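Local coordinates for malonyl CoA-acyl carrier protein transacylase (Synechocystis sp. PCC 6803 substr. Kazusa, PDB 4RR5) that transfers the malonyl group of malonyl-CoA to holo acyl carrier protein, yielding the malonyl-ACP used in fatty acid biosynthesis, at residues Arg75-Gln80 / Asp288-Leu293; Tyr259-Pro264 / Leu281-Gln286; Cys206-Ala211 / Arg229-Leu234; Leu216-Pro221 / Ile235-Gly240; Met125-Lys130 / Arg177-Lys182. One frame throughout, in Å; residues are numbered along the deposited sequence.

The five contacts show how one chain builds an acyltransferase from two sheets and the helices around them. Contact 1 closes a loop of over 200 residues, ending at the C terminus, and encloses the other four. Within it contact 5 comes first, contacts 3 and 4 then interlock because their segments alternate, and contact 2 follows. Contact 2 lies at the edge of the parallel sheet and contact 1 packs beside it, centres about 11 Å apart; helix 287-291 follows strand 280-284 directly. Contacts 3 and 4, about 12 Å apart, are joined by salt bridges from Arg229 and Lys233 to Asp220. Contact 5 forms one edge of the mixed sheet, about 21 Å from contact 4 between centres, and these two contacts lie nearest the probable catalytic pair Ser88 and His188.

Contact 1. Residues Arg75-Gln80 / Asp288-Leu293; sequences RDKGFQ and DDLNSL
Leu290 and Leu293, at the very end of the chain, meet Lys77 and Phe79, which leave helix 56-76 through a Schellman motif. Its glycine, Gly78, has a positive phi (101°), and Gly78 N donates to Arg75 O; a CB at these backbone angles would be jammed against the carbonyl of Lys77. Along the last segment, Leu290 is buried, with its side chain on Leu70, Leu73 and Leu74 of helix 56-76. Leu290 O accepts a weak hydrogen bond from Lys77 NZ at 3.1 Å and a backbone bond from Leu293 N. The lysine bends at its third torsion (chi3 65°), which brings CE to 3.3 Å from Leu290 O, and its positive charge would probably suit the carbonyl end of a helix. Beyond it, Asn291 CA passes 3.9 Å from Lys77 NZ. Ser292 turns back on its own segment, where OG donates to Asp288 O at 3.1 Å in the carbonyl plane. Leu293 closes the chain by touching both partners. Its CD1 lies 3.7 Å from Lys77 CE. Phe79, which also meets Trp260 edge-to-face, crosses Leu293 at about a right angle, Leu293 CG lying at the ring edge near its plane, 3.9 Å from Phe79 CZ.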
# COMPACT_ATOMS: atom_id res chain seq x y z
N ARG A 75 -11.06 -16.01 -2.03
CA ARG A 75 -12.00 -16.36 -3.08
C ARG A 75 -12.32 -17.85 -3.07
O ARG A 75 -13.49 -18.23 -3.08
CB ARG A 75 -11.46 -15.95 -4.45
CG ARG A 75 -11.51 -14.43 -4.65
CD ARG A 75 -11.42 -14.04 -6.11
NE ARG A 75 -11.53 -12.59 -6.26
CZ ARG A 75 -12.68 -11.92 -6.18
NH1 ARG A 75 -13.82 -12.55 -5.95
NH2 ARG A 75 -12.68 -10.60 -6.32
N ASP A 76 -11.29 -18.68 -3.01
CA ASP A 76 -11.47 -20.12 -2.96
C ASP A 76 -12.37 -20.57 -1.80
O ASP A 76 -13.15 -21.51 -1.95
CB ASP A 76 -10.12 -20.82 -2.87
CG ASP A 76 -10.17 -22.25 -3.36
OD1 ASP A 76 -10.40 -22.46 -4.57
OD2 ASP A 76 -9.98 -23.16 -2.52
N LYS A 77 -12.26 -19.91 -0.65
CA LYS A 77 -13.14 -20.21 0.48
C LYS A 77 -14.56 -19.67 0.27
O LYS A 77 -15.43 -19.87 1.11
CB LYS A 77 -12.56 -19.64 1.77
CG LYS A 77 -11.21 -20.20 2.16
CD LYS A 77 -10.93 -19.97 3.65
CE LYS A 77 -11.89 -20.75 4.55
NZ LYS A 77 -11.19 -21.79 5.36
N GLY A 78 -14.79 -18.97 -0.84
CA GLY A 78 -16.11 -18.43 -1.11
C GLY A 78 -16.32 -16.94 -0.82
O GLY A 78 -17.25 -16.34 -1.34
N PHE A 79 -15.46 -16.35 -0.00
CA PHE A 79 -15.59 -14.93 0.33
C PHE A 79 -15.25 -14.02 -0.85
O PHE A 79 -14.35 -14.31 -1.63
CB PHE A 79 -14.72 -14.58 1.52
CG PHE A 79 -15.05 -15.36 2.76
CD1 PHE A 79 -16.07 -14.94 3.60
CD2 PHE A 79 -14.33 -16.50 3.10
CE1 PHE A 79 -16.36 -15.65 4.76
CE2 PHE A 79 -14.62 -17.20 4.25
CZ PHE A 79 -15.63 -16.78 5.08
N GLN A 80 -15.99 -12.92 -0.96
CA GLN A 80 -15.78 -11.96 -2.03
C GLN A 80 -15.88 -10.55 -1.50
O GLN A 80 -16.63 -10.30 -0.56
CB GLN A 80 -16.78 -12.18 -3.16
CG GLN A 80 -16.43 -13.36 -4.03
CD GLN A 80 -17.51 -13.66 -5.05
OE1 GLN A 80 -18.67 -13.30 -4.86
NE2 GLN A 80 -17.13 -14.33 -6.13
N ASP A 288 -3.75 -19.48 9.47
CA ASP A 288 -4.57 -19.58 10.67
C ASP A 288 -5.76 -18.63 10.65
O ASP A 288 -6.84 -18.98 11.13
CB ASP A 288 -3.72 -19.32 11.92
CG ASP A 288 -4.27 -20.03 13.15
OD1 ASP A 288 -5.52 -20.19 13.26
OD2 ASP A 288 -3.45 -20.45 14.00
N ASP A 289 -5.57 -17.44 10.10
CA ASP A 289 -6.66 -16.48 9.92
C ASP A 289 -7.68 -17.03 8.95
O ASP A 289 -8.89 -16.92 9.17
CB ASP A 289 -6.14 -15.14 9.38
CG ASP A 289 -5.04 -14.56 10.23
OD1 ASP A 289 -5.15 -14.63 11.46
OD2 ASP A 289 -4.06 -14.02 9.66
N LEU A 290 -7.20 -17.59 7.85
CA LEU A 290 -8.09 -18.07 6.80
C LEU A 290 -9.00 -19.17 7.31
O LEU A 290 -10.18 -19.26 6.94
CB LEU A 290 -7.28 -18.60 5.61
CG LEU A 290 -6.73 -17.57 4.62
CD1 LEU A 290 -5.65 -18.21 3.75
CD2 LEU A 290 -7.86 -17.00 3.78
N ASN A 291 -8.44 -20.01 8.18
CA ASN A 291 -9.13 -21.21 8.63
C ASN A 291 -10.28 -20.93 9.59
O ASN A 291 -11.18 -21.75 9.72
CB ASN A 291 -8.11 -22.16 9.27
CG ASN A 291 -7.09 -22.66 8.26
OD1 ASN A 291 -7.32 -22.59 7.05
ND2 ASN A 291 -5.97 -23.19 8.77
N SER A 292 -10.25 -19.76 10.22
CA SER A 292 -11.29 -19.34 11.16
C SER A 292 -12.45 -18.70 10.42
O SER A 292 -13.37 -18.17 11.04
CB SER A 292 -10.74 -18.35 12.17
OG SER A 292 -9.48 -18.79 12.66
N LEU A 293 -12.38 -18.76 9.10
CA LEU A 293 -13.36 -18.16 8.23
C LEU A 293 -13.36 -16.64 8.40
O LEU A 293 -12.56 -15.94 7.77
CB LEU A 293 -14.75 -18.75 8.49
CG LEU A 293 -15.14 -19.85 7.49
CD1 LEU A 293 -14.12 -20.99 7.50
CD2 LEU A 293 -16.56 -20.36 7.73

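Contact 2. Residues Tyr259-Pro264 / Leu281-Gln286; sequences YWEVGP and LKNIGQ
Tyr259 to Glu261 pair with Leu281 to Asn283 as parallel neighbours at one margin of the four-stranded sheet, where 280-284 is an outermost strand of the sheet. The ladder runs from Tyr259 O, which accepts a hydrogen bond from Lys282 N, through Glu261, whose N and O reach Lys282 O and Ile284 N, both at 2.8 Å. It closes less squarely, with Gly263 N 47° above the carbonyl plane of Ile284. On one face Lys282 lies alongside Trp260, pointing the same way, its CD 3.5 Å from the centroid of the five-membered ring in a CH-pi contact. Ile284 CD1 approaches Trp260 CE3 at 3.5 Å. An alanine in place of Trp260 would probably leave the Lys282 methylenes without the indole they rest on and open a gap beside Ile284 CD1. Across the sheet, Glu261 and Asn283 both turn to helix 267-273: the carboxylate accepts Leu268 N and Thr269 N, while Asn283 ND2 donates to Thr269 OG1. Parallel strands 258-262 and 280-284, joined through helix 267-273, make a beta-alpha-beta crossover.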
# COMPACT_ATOMS: atom_id res chain seq x y z
N TYR A 259 -14.37 -4.63 7.39
CA TYR A 259 -13.10 -4.12 6.91
C TYR A 259 -12.03 -5.17 7.14
O TYR A 259 -11.66 -5.43 8.29
CB TYR A 259 -12.81 -2.82 7.65
CG TYR A 259 -11.53 -2.06 7.37
CD1 TYR A 259 -11.51 -1.04 6.42
CD2 TYR A 259 -10.39 -2.27 8.14
CE1 TYR A 259 -10.36 -0.30 6.20
CE2 TYR A 259 -9.24 -1.53 7.92
CZ TYR A 259 -9.24 -0.54 6.96
OH TYR A 259 -8.12 0.21 6.74
N TRP A 260 -11.55 -5.79 6.07
CA TRP A 260 -10.60 -6.89 6.18
C TRP A 260 -9.24 -6.51 5.63
O TRP A 260 -9.11 -6.22 4.45
CB TRP A 260 -11.09 -8.13 5.44
CG TRP A 260 -12.33 -8.75 5.99
CD1 TRP A 260 -13.11 -8.28 7.02
CD2 TRP A 260 -12.96 -9.95 5.54
NE1 TRP A 260 -14.18 -9.11 7.23
CE2 TRP A 260 -14.11 -10.15 6.34
CE3 TRP A 260 -12.66 -10.88 4.54
CZ2 TRP A 260 -14.95 -11.24 6.16
CZ3 TRP A 260 -13.49 -11.97 4.38
CH2 TRP A 260 -14.63 -12.14 5.18
N GLU A 261 -8.24 -6.51 6.50
CA GLU A 261 -6.88 -6.26 6.07
C GLU A 261 -6.33 -7.56 5.54
O GLU A 261 -6.11 -8.50 6.30
CB GLU A 261 -6.01 -5.74 7.21
CG GLU A 261 -4.73 -5.10 6.73
CD GLU A 261 -3.91 -4.52 7.87
OE1 GLU A 261 -4.42 -4.48 9.01
OE2 GLU A 261 -2.75 -4.10 7.62
N VAL A 262 -6.10 -7.61 4.23
CA VAL A 262 -5.64 -8.81 3.56
C VAL A 262 -4.14 -8.68 3.31
O VAL A 262 -3.72 -8.13 2.29
CB VAL A 262 -6.42 -9.03 2.25
CG1 VAL A 262 -5.96 -10.28 1.55
CG2 VAL A 262 -7.92 -9.07 2.54
N GLY A 263 -3.35 -9.17 4.25
CA GLY A 263 -1.91 -9.06 4.20
C GLY A 263 -1.33 -9.16 5.60
O GLY A 263 -2.07 -9.28 6.57
N PRO A 264 0.00 -9.10 5.71
CA PRO A 264 0.66 -9.23 7.01
C PRO A 264 0.49 -7.96 7.84
O PRO A 264 0.09 -6.93 7.29
CB PRO A 264 2.12 -9.46 6.64
CG PRO A 264 2.30 -8.73 5.39
CD PRO A 264 0.96 -8.76 4.65
N LEU A 281 -13.34 -5.39 12.14
CA LEU A 281 -12.01 -5.63 11.60
C LEU A 281 -11.60 -7.11 11.63
O LEU A 281 -11.73 -7.78 12.65
CB LEU A 281 -10.98 -4.80 12.38
CG LEU A 281 -11.46 -3.39 12.75
CD1 LEU A 281 -10.40 -2.66 13.57
CD2 LEU A 281 -11.87 -2.58 11.52
N LYS A 282 -11.10 -7.61 10.50
CA LYS A 282 -10.31 -8.84 10.51
C LYS A 282 -8.94 -8.63 9.87
O LYS A 282 -8.78 -7.81 8.97
CB LYS A 282 -11.03 -9.99 9.81
CG LYS A 282 -12.52 -9.88 9.73
CD LYS A 282 -13.14 -11.21 9.29
CE LYS A 282 -13.21 -12.20 10.43
NZ LYS A 282 -14.13 -11.73 11.50
N ASN A 283 -7.97 -9.38 10.36
CA ASN A 283 -6.64 -9.40 9.79
C ASN A 283 -6.34 -10.77 9.18
O ASN A 283 -6.11 -11.74 9.90
CB ASN A 283 -5.61 -9.05 10.84
CG ASN A 283 -5.77 -7.66 11.34
OD1 ASN A 283 -6.30 -7.43 12.44
ND2 ASN A 283 -5.37 -6.70 10.52
N ILE A 284 -6.36 -10.82 7.86
CA ILE A 284 -6.11 -12.06 7.13
C ILE A 284 -4.75 -12.07 6.43
O ILE A 284 -4.64 -11.65 5.27
CB ILE A 284 -7.22 -12.30 6.11
CG1 ILE A 284 -8.57 -12.24 6.83
CG2 ILE A 284 -7.02 -13.63 5.40
CD1 ILE A 284 -9.59 -11.39 6.14
N GLY A 285 -3.74 -12.55 7.13
CA GLY A 285 -2.38 -12.59 6.61
C GLY A 285 -1.67 -13.89 6.89
O GLY A 285 -0.47 -14.04 6.61
N GLN A 286 -2.39 -14.84 7.48
CA GLN A 286 -1.85 -16.17 7.76
C GLN A 286 -2.91 -17.20 7.52
O GLN A 286 -4.11 -16.91 7.63
CB GLN A 286 -1.37 -16.30 9.21
CG GLN A 286 -0.08 -15.61 9.49
CD GLN A 286 0.25 -15.61 10.95
OE1 GLN A 286 -0.61 -15.92 11.78
NE2 GLN A 286 1.50 -15.29 11.29

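Contact 3. Residues Cys206-Ala211 / Arg229-Leu234; sequences CHFNDA and RLKEKL
Lys231 of helix 227-235 lies across the ring of Phe208, which belongs to the loop between helix 193-204 and strand 215-217. Its CB starts close to the ring, 3.5 Å from Phe208 CD2. CG, anti to the backbone N (chi1 -167°), then sits over the ring centre, 4.0 Å from the centroid, as a CH-pi contact. CD runs on toward Cys206, and a bend at the third torsion (chi3 -57°) brings CE within 3.1 Å of Cys206 O while it still lies 4.0 Å from Phe208 CD1. NZ hydrogen-bonds Thr204 O, which ties the lysine to the end of helix 193-204; it also points at Cys206 O, just after that helix, at a modelled distance too short to be trusted. At the ring edge, Phe208 CZ meets Leu234 CD2 at 3.9 Å, the two side chains at about a right angle. An alanine at Phe208 would probably leave the lysine methylenes without their platform and a gap beside Leu234 CD2. Farther along, Ala211 CB touches Leu230 CD1 at 4.2 Å. Phe101 meets Phe208 edge-to-face, while Leu230 and Leu234 continue onto helix 90-97, and Leu230 also reaches Val215 of strand 215-217.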
# COMPACT_ATOMS: atom_id res chain seq x y z
N CYS A 206 -0.23 -0.14 -20.85
CA CYS A 206 -0.79 -1.34 -20.27
C CYS A 206 -2.31 -1.20 -20.31
O CYS A 206 -2.84 -0.20 -19.85
CB CYS A 206 -0.26 -1.53 -18.84
SG CYS A 206 -0.91 -2.96 -17.98
N HIS A 207 -3.01 -2.17 -20.88
CA HIS A 207 -4.47 -2.08 -20.92
C HIS A 207 -5.06 -2.40 -19.56
O HIS A 207 -4.72 -3.41 -18.96
CB HIS A 207 -5.06 -3.02 -21.95
CG HIS A 207 -6.53 -3.24 -21.78
ND1 HIS A 207 -7.44 -2.21 -21.75
CD2 HIS A 207 -7.25 -4.38 -21.62
CE1 HIS A 207 -8.66 -2.70 -21.59
NE2 HIS A 207 -8.57 -4.01 -21.50
N PHE A 208 -5.95 -1.55 -19.07
CA PHE A 208 -6.62 -1.81 -17.80
C PHE A 208 -8.07 -2.24 -18.01
O PHE A 208 -8.85 -1.50 -18.63
CB PHE A 208 -6.58 -0.56 -16.91
CG PHE A 208 -5.34 -0.45 -16.07
CD1 PHE A 208 -4.15 -1.02 -16.48
CD2 PHE A 208 -5.37 0.24 -14.87
CE1 PHE A 208 -3.01 -0.90 -15.72
CE2 PHE A 208 -4.23 0.35 -14.08
CZ PHE A 208 -3.04 -0.23 -14.51
N ASN A 209 -8.45 -3.41 -17.51
CA ASN A 209 -9.86 -3.79 -17.53
C ASN A 209 -10.63 -2.96 -16.52
O ASN A 209 -10.06 -2.42 -15.57
CB ASN A 209 -10.08 -5.28 -17.19
CG ASN A 209 -9.21 -6.21 -18.02
OD1 ASN A 209 -8.97 -5.97 -19.21
ND2 ASN A 209 -8.70 -7.26 -17.39
N ASP A 210 -11.93 -2.86 -16.71
CA ASP A 210 -12.75 -2.24 -15.70
C ASP A 210 -12.77 -3.18 -14.49
O ASP A 210 -12.53 -4.39 -14.62
CB ASP A 210 -14.16 -1.95 -16.24
CG ASP A 210 -14.15 -0.94 -17.40
OD1 ASP A 210 -13.31 -0.01 -17.39
OD2 ASP A 210 -14.97 -1.09 -18.34
N ALA A 211 -13.04 -2.63 -13.32
CA ALA A 211 -13.00 -3.40 -12.10
C ALA A 211 -14.34 -4.05 -11.83
O ALA A 211 -15.40 -3.46 -12.05
CB ALA A 211 -12.58 -2.53 -10.92
N ARG A 229 -9.89 5.55 -15.64
CA ARG A 229 -9.79 6.48 -14.54
C ARG A 229 -8.84 5.90 -13.48
O ARG A 229 -8.02 6.64 -12.91
CB ARG A 229 -11.17 6.78 -13.95
CG ARG A 229 -11.16 7.74 -12.75
CD ARG A 229 -10.57 9.14 -13.07
NE ARG A 229 -10.65 10.01 -11.89
CZ ARG A 229 -9.62 10.66 -11.35
NH1 ARG A 229 -8.41 10.58 -11.89
NH2 ARG A 229 -9.80 11.40 -10.27
N LEU A 230 -8.93 4.59 -13.25
CA LEU A 230 -8.06 3.90 -12.28
C LEU A 230 -6.57 3.96 -12.67
O LEU A 230 -5.73 4.22 -11.82
CB LEU A 230 -8.49 2.45 -12.11
CG LEU A 230 -9.77 2.22 -11.31
CD1 LEU A 230 -9.98 0.74 -11.13
CD2 LEU A 230 -9.72 2.89 -9.96
N LYS A 231 -6.27 3.73 -13.94
CA LYS A 231 -4.91 3.91 -14.44
C LYS A 231 -4.43 5.35 -14.23
O LYS A 231 -3.30 5.58 -13.77
CB LYS A 231 -4.81 3.56 -15.93
CG LYS A 231 -3.37 3.45 -16.39
CD LYS A 231 -3.21 3.48 -17.91
CE LYS A 231 -4.02 2.38 -18.58
NZ LYS A 231 -3.44 2.06 -19.92
N GLU A 232 -5.30 6.30 -14.55
CA GLU A 232 -5.00 7.71 -14.35
C GLU A 232 -4.67 7.98 -12.89
O GLU A 232 -3.64 8.55 -12.58
CB GLU A 232 -6.17 8.59 -14.81
CG GLU A 232 -5.85 10.08 -14.90
CD GLU A 232 -7.10 10.97 -14.80
OE1 GLU A 232 -8.22 10.52 -15.14
OE2 GLU A 232 -6.95 12.13 -14.35
N LYS A 233 -5.53 7.54 -11.98
CA LYS A 233 -5.26 7.69 -10.56
C LYS A 233 -3.96 6.97 -10.12
O LYS A 233 -3.24 7.45 -9.25
CB LYS A 233 -6.44 7.16 -9.75
CG LYS A 233 -7.78 7.79 -10.06
CD LYS A 233 -8.80 7.29 -9.05
CE LYS A 233 -10.18 7.86 -9.25
NZ LYS A 233 -10.90 7.73 -7.95
N LEU A 234 -3.68 5.82 -10.72
CA LEU A 234 -2.50 5.06 -10.34
C LEU A 234 -1.23 5.77 -10.83
O LEU A 234 -0.25 5.91 -10.10
CB LEU A 234 -2.59 3.64 -10.89
CG LEU A 234 -1.41 2.72 -10.54
CD1 LEU A 234 -1.43 2.42 -9.03
CD2 LEU A 234 -1.44 1.44 -11.36

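Contact 4. Residues Leu216-Pro221 / Ile235-Gly240; sequences LSNVDP and IQQMTG
Asn218, Gln237 and one methyl of Val219 make the close part of this contact, while the other methyl meets Gln236 more loosely on the partly exposed side. Gln237 NE2 donates to Asn218 OD1 at 2.8 Å, coming from well above the carbonyl plane (53° out of it), with the two amide planes 37° apart. Both amides have stronger ties elsewhere: Asn218 OD1 also accepts Ser88 N and its ND2 donates to Gly86 O, while Gln237 bonds Ser88 O through NE2 and Arg113 through OE1. These bonds would hold each amide against turning over. Val219 CG1 packs closely on backbone, 3.6 Å from Gln236 O and 3.7 Å from Gln237 CA. Gly240 CA lies 4.3 Å from Val219 CG1, where a CB would collide with that methyl. On the loose side Val219 CG2 comes no nearer than 4.0 Å to Gln236 OE1. Gly240 O accepts His188 ND1. The setting is consistent with a nucleophile elbow with Gly86, Ser88 and Gly90; its Ser88, together with His188, probably forms the catalytic pair, as in other FabD enzymes.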
# COMPACT_ATOMS: atom_id res chain seq x y z
N LEU A 216 -11.15 2.10 -4.42
CA LEU A 216 -10.91 3.45 -3.91
C LEU A 216 -9.41 3.77 -3.95
O LEU A 216 -8.64 3.30 -3.12
CB LEU A 216 -11.44 3.63 -2.48
CG LEU A 216 -12.97 3.65 -2.30
CD1 LEU A 216 -13.64 2.31 -2.62
CD2 LEU A 216 -13.32 4.08 -0.89
N SER A 217 -9.01 4.60 -4.91
CA SER A 217 -7.59 4.85 -5.13
C SER A 217 -6.95 5.92 -4.22
O SER A 217 -7.60 6.87 -3.78
CB SER A 217 -7.39 5.22 -6.58
OG SER A 217 -8.03 4.25 -7.38
N ASN A 218 -5.65 5.75 -3.97
CA ASN A 218 -4.89 6.59 -3.04
C ASN A 218 -5.01 8.09 -3.28
O ASN A 218 -5.17 8.86 -2.33
CB ASN A 218 -3.40 6.21 -3.07
CG ASN A 218 -3.08 4.91 -2.34
OD1 ASN A 218 -1.93 4.47 -2.32
ND2 ASN A 218 -4.10 4.27 -1.75
N VAL A 219 -4.88 8.53 -4.53
CA VAL A 219 -4.92 9.97 -4.79
C VAL A 219 -6.35 10.52 -4.85
O VAL A 219 -6.54 11.73 -4.77
CB VAL A 219 -4.21 10.35 -6.12
CG1 VAL A 219 -2.71 10.10 -6.01
CG2 VAL A 219 -4.83 9.60 -7.31
N ASP A 220 -7.34 9.64 -4.97
CA ASP A 220 -8.73 10.09 -5.06
C ASP A 220 -9.68 8.95 -4.69
O ASP A 220 -10.19 8.23 -5.57
CB ASP A 220 -9.03 10.63 -6.47
CG ASP A 220 -10.51 10.94 -6.70
OD1 ASP A 220 -11.26 11.18 -5.72
OD2 ASP A 220 -10.93 10.95 -7.87
N PRO A 221 -9.93 8.79 -3.39
CA PRO A 221 -10.61 7.62 -2.82
C PRO A 221 -12.12 7.64 -2.99
O PRO A 221 -12.84 7.13 -2.13
CB PRO A 221 -10.25 7.70 -1.33
CG PRO A 221 -10.02 9.13 -1.09
CD PRO A 221 -9.40 9.67 -2.35
N ILE A 235 -1.27 6.23 -12.08
CA ILE A 235 -0.18 7.01 -12.66
C ILE A 235 0.15 8.23 -11.80
O ILE A 235 1.31 8.61 -11.67
CB ILE A 235 -0.52 7.46 -14.10
CG1 ILE A 235 -0.34 6.28 -15.06
CG2 ILE A 235 0.33 8.66 -14.53
CD1 ILE A 235 -0.76 6.57 -16.46
N GLN A 236 -0.88 8.81 -11.20
CA GLN A 236 -0.70 9.96 -10.32
C GLN A 236 -0.19 9.59 -8.91
O GLN A 236 0.23 10.46 -8.14
CB GLN A 236 -2.01 10.73 -10.22
CG GLN A 236 -2.34 11.48 -11.49
CD GLN A 236 -3.77 11.96 -11.55
OE1 GLN A 236 -4.53 11.80 -10.59
NE2 GLN A 236 -4.16 12.55 -12.67
N GLN A 237 -0.21 8.31 -8.58
CA GLN A 237 -0.01 7.89 -7.20
C GLN A 237 1.40 8.13 -6.68
O GLN A 237 1.59 8.44 -5.51
CB GLN A 237 -0.37 6.42 -7.04
CG GLN A 237 -0.25 5.90 -5.62
CD GLN A 237 -0.00 4.43 -5.59
OE1 GLN A 237 0.87 3.93 -6.31
NE2 GLN A 237 -0.78 3.71 -4.78
N MET A 238 2.39 7.98 -7.55
CA MET A 238 3.74 7.94 -7.05
C MET A 238 4.23 9.31 -6.56
O MET A 238 5.06 9.38 -5.65
CB MET A 238 4.69 7.39 -8.10
CG MET A 238 6.08 7.13 -7.54
SD MET A 238 7.26 6.56 -8.75
CE MET A 238 6.56 4.97 -9.16
N THR A 239 3.72 10.38 -7.16
CA THR A 239 4.09 11.74 -6.75
C THR A 239 3.08 12.37 -5.81
O THR A 239 3.28 13.47 -5.29
CB THR A 239 4.25 12.66 -7.96
OG1 THR A 239 3.07 12.57 -8.77
CG2 THR A 239 5.47 12.27 -8.77
N GLY A 240 1.99 11.65 -5.58
CA GLY A 240 0.86 12.18 -4.86
C GLY A 240 0.69 11.54 -3.52
O GLY A 240 1.31 10.52 -3.22

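Contact 5. Residues Met125-Lys130 / Arg177-Lys182; sequences MAALMK and RAVPLK
Ala127 and Val179 form the central hydrogen-bonded pair of an antiparallel ladder at the edge of the mixed sheet, a sheet that probably belongs to the small ferredoxin-like subdomain known from FabD enzymes; strand 178-180 is outermost. Ala127 N donates to Val179 O at 2.9 Å and almost straight (175° at the hydrogen), although from above the carbonyl plane, and Val179 N returns a bond to Ala127 O at 3.0 Å. The ladder continues with Met129 N to Arg177 O and ends with Leu181 N to Met125 O at 2.9 Å. Pro180, lacking an N-H, stands opposite Ala126 in a non-hydrogen-bonded pair and costs this ladder no bond. Leu128 and Ala178 share its face of the sheet, with Leu128 CD2 pressed to 3.5 Å from Ala178 CB, and Leu170 of helix 163-171 covers both. On the other face the first torsion of Val179 (chi1 52°) sets CG1 between the backbone N and the carbonyl carbon, 4.0 Å from Ala127 CB. Leu181 touches the same Ala127 CB with CD2, at 4.0 Å. Met125, whose side chain comes within about 5 Å of that of His188 (nearest atoms), touches Leu181 CD1 with its CB.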
# COMPACT_ATOMS: atom_id res chain seq x y z
N MET A 125 11.56 10.26 4.53
CA MET A 125 10.20 10.39 5.05
C MET A 125 10.14 10.11 6.55
O MET A 125 10.89 9.27 7.06
CB MET A 125 9.25 9.44 4.32
CG MET A 125 9.44 9.38 2.82
SD MET A 125 8.45 8.05 2.12
CE MET A 125 6.82 8.78 2.18
N ALA A 126 9.24 10.79 7.25
CA ALA A 126 9.01 10.55 8.68
C ALA A 126 7.52 10.47 8.99
O ALA A 126 6.71 11.12 8.35
CB ALA A 126 9.65 11.65 9.52
N ALA A 127 7.18 9.68 10.00
CA ALA A 127 5.79 9.58 10.43
C ALA A 127 5.58 10.38 11.71
O ALA A 127 6.50 10.54 12.51
CB ALA A 127 5.38 8.13 10.63
N LEU A 128 4.38 10.90 11.89
CA LEU A 128 4.08 11.74 13.03
C LEU A 128 2.84 11.20 13.70
O LEU A 128 1.79 11.07 13.07
CB LEU A 128 3.88 13.20 12.61
CG LEU A 128 5.11 13.90 12.04
CD1 LEU A 128 4.72 15.16 11.29
CD2 LEU A 128 6.04 14.25 13.16
N MET A 129 2.95 10.86 14.98
CA MET A 129 1.80 10.33 15.67
C MET A 129 1.42 11.31 16.76
O MET A 129 2.27 11.73 17.54
CB MET A 129 2.08 8.93 16.25
CG MET A 129 1.03 8.50 17.29
SD MET A 129 0.95 6.76 17.79
CE MET A 129 -0.58 6.77 18.74
N LYS A 130 0.14 11.67 16.78
CA LYS A 130 -0.41 12.59 17.77
C LYS A 130 0.25 13.97 17.70
O LYS A 130 1.07 14.32 18.55
CB LYS A 130 -0.26 11.99 19.18
CG LYS A 130 -1.59 11.75 19.89
CD LYS A 130 -2.20 10.43 19.49
CE LYS A 130 -3.61 10.29 20.03
NZ LYS A 130 -4.55 11.23 19.36
N ARG A 177 5.46 10.21 19.37
CA ARG A 177 6.74 10.20 18.62
C ARG A 177 6.67 10.65 17.15
O ARG A 177 5.60 10.74 16.54
CB ARG A 177 7.40 8.83 18.70
CG ARG A 177 8.64 8.85 19.58
CD ARG A 177 9.74 9.68 18.94
NE ARG A 177 10.87 9.90 19.84
CZ ARG A 177 11.85 9.02 20.04
NH1 ARG A 177 11.82 7.84 19.43
NH2 ARG A 177 12.85 9.32 20.86
N ALA A 178 7.86 10.97 16.64
CA ALA A 178 8.10 11.42 15.28
C ALA A 178 9.24 10.58 14.72
O ALA A 178 10.41 10.85 14.99
CB ALA A 178 8.44 12.89 15.26
N VAL A 179 8.89 9.56 13.94
CA VAL A 179 9.85 8.52 13.59
C VAL A 179 10.19 8.45 12.10
O VAL A 179 9.32 8.20 11.26
CB VAL A 179 9.33 7.14 14.05
CG1 VAL A 179 7.90 6.90 13.55
CG2 VAL A 179 10.28 6.02 13.63
N PRO A 180 11.47 8.66 11.77
CA PRO A 180 11.93 8.41 10.40
C PRO A 180 11.51 7.02 9.92
O PRO A 180 11.71 6.03 10.63
CB PRO A 180 13.46 8.54 10.50
CG PRO A 180 13.76 8.58 11.98
CD PRO A 180 12.55 9.14 12.64
N LEU A 181 10.91 6.95 8.73
CA LEU A 181 10.56 5.66 8.15
C LEU A 181 11.81 4.93 7.63
O LEU A 181 12.82 5.56 7.31
CB LEU A 181 9.54 5.85 7.02
CG LEU A 181 8.16 6.35 7.45
CD1 LEU A 181 7.18 6.33 6.28
CD2 LEU A 181 7.63 5.51 8.60
N LYS A 182 11.75 3.60 7.55
CA LYS A 182 12.88 2.85 7.02
C LYS A 182 12.86 2.82 5.50
O LYS A 182 12.90 1.75 4.88
CB LYS A 182 12.92 1.43 7.57
CG LYS A 182 13.34 1.35 9.02
CD LYS A 182 13.32 -0.10 9.49
CE LYS A 182 13.04 -0.18 10.97
NZ LYS A 182 12.82 -1.58 11.41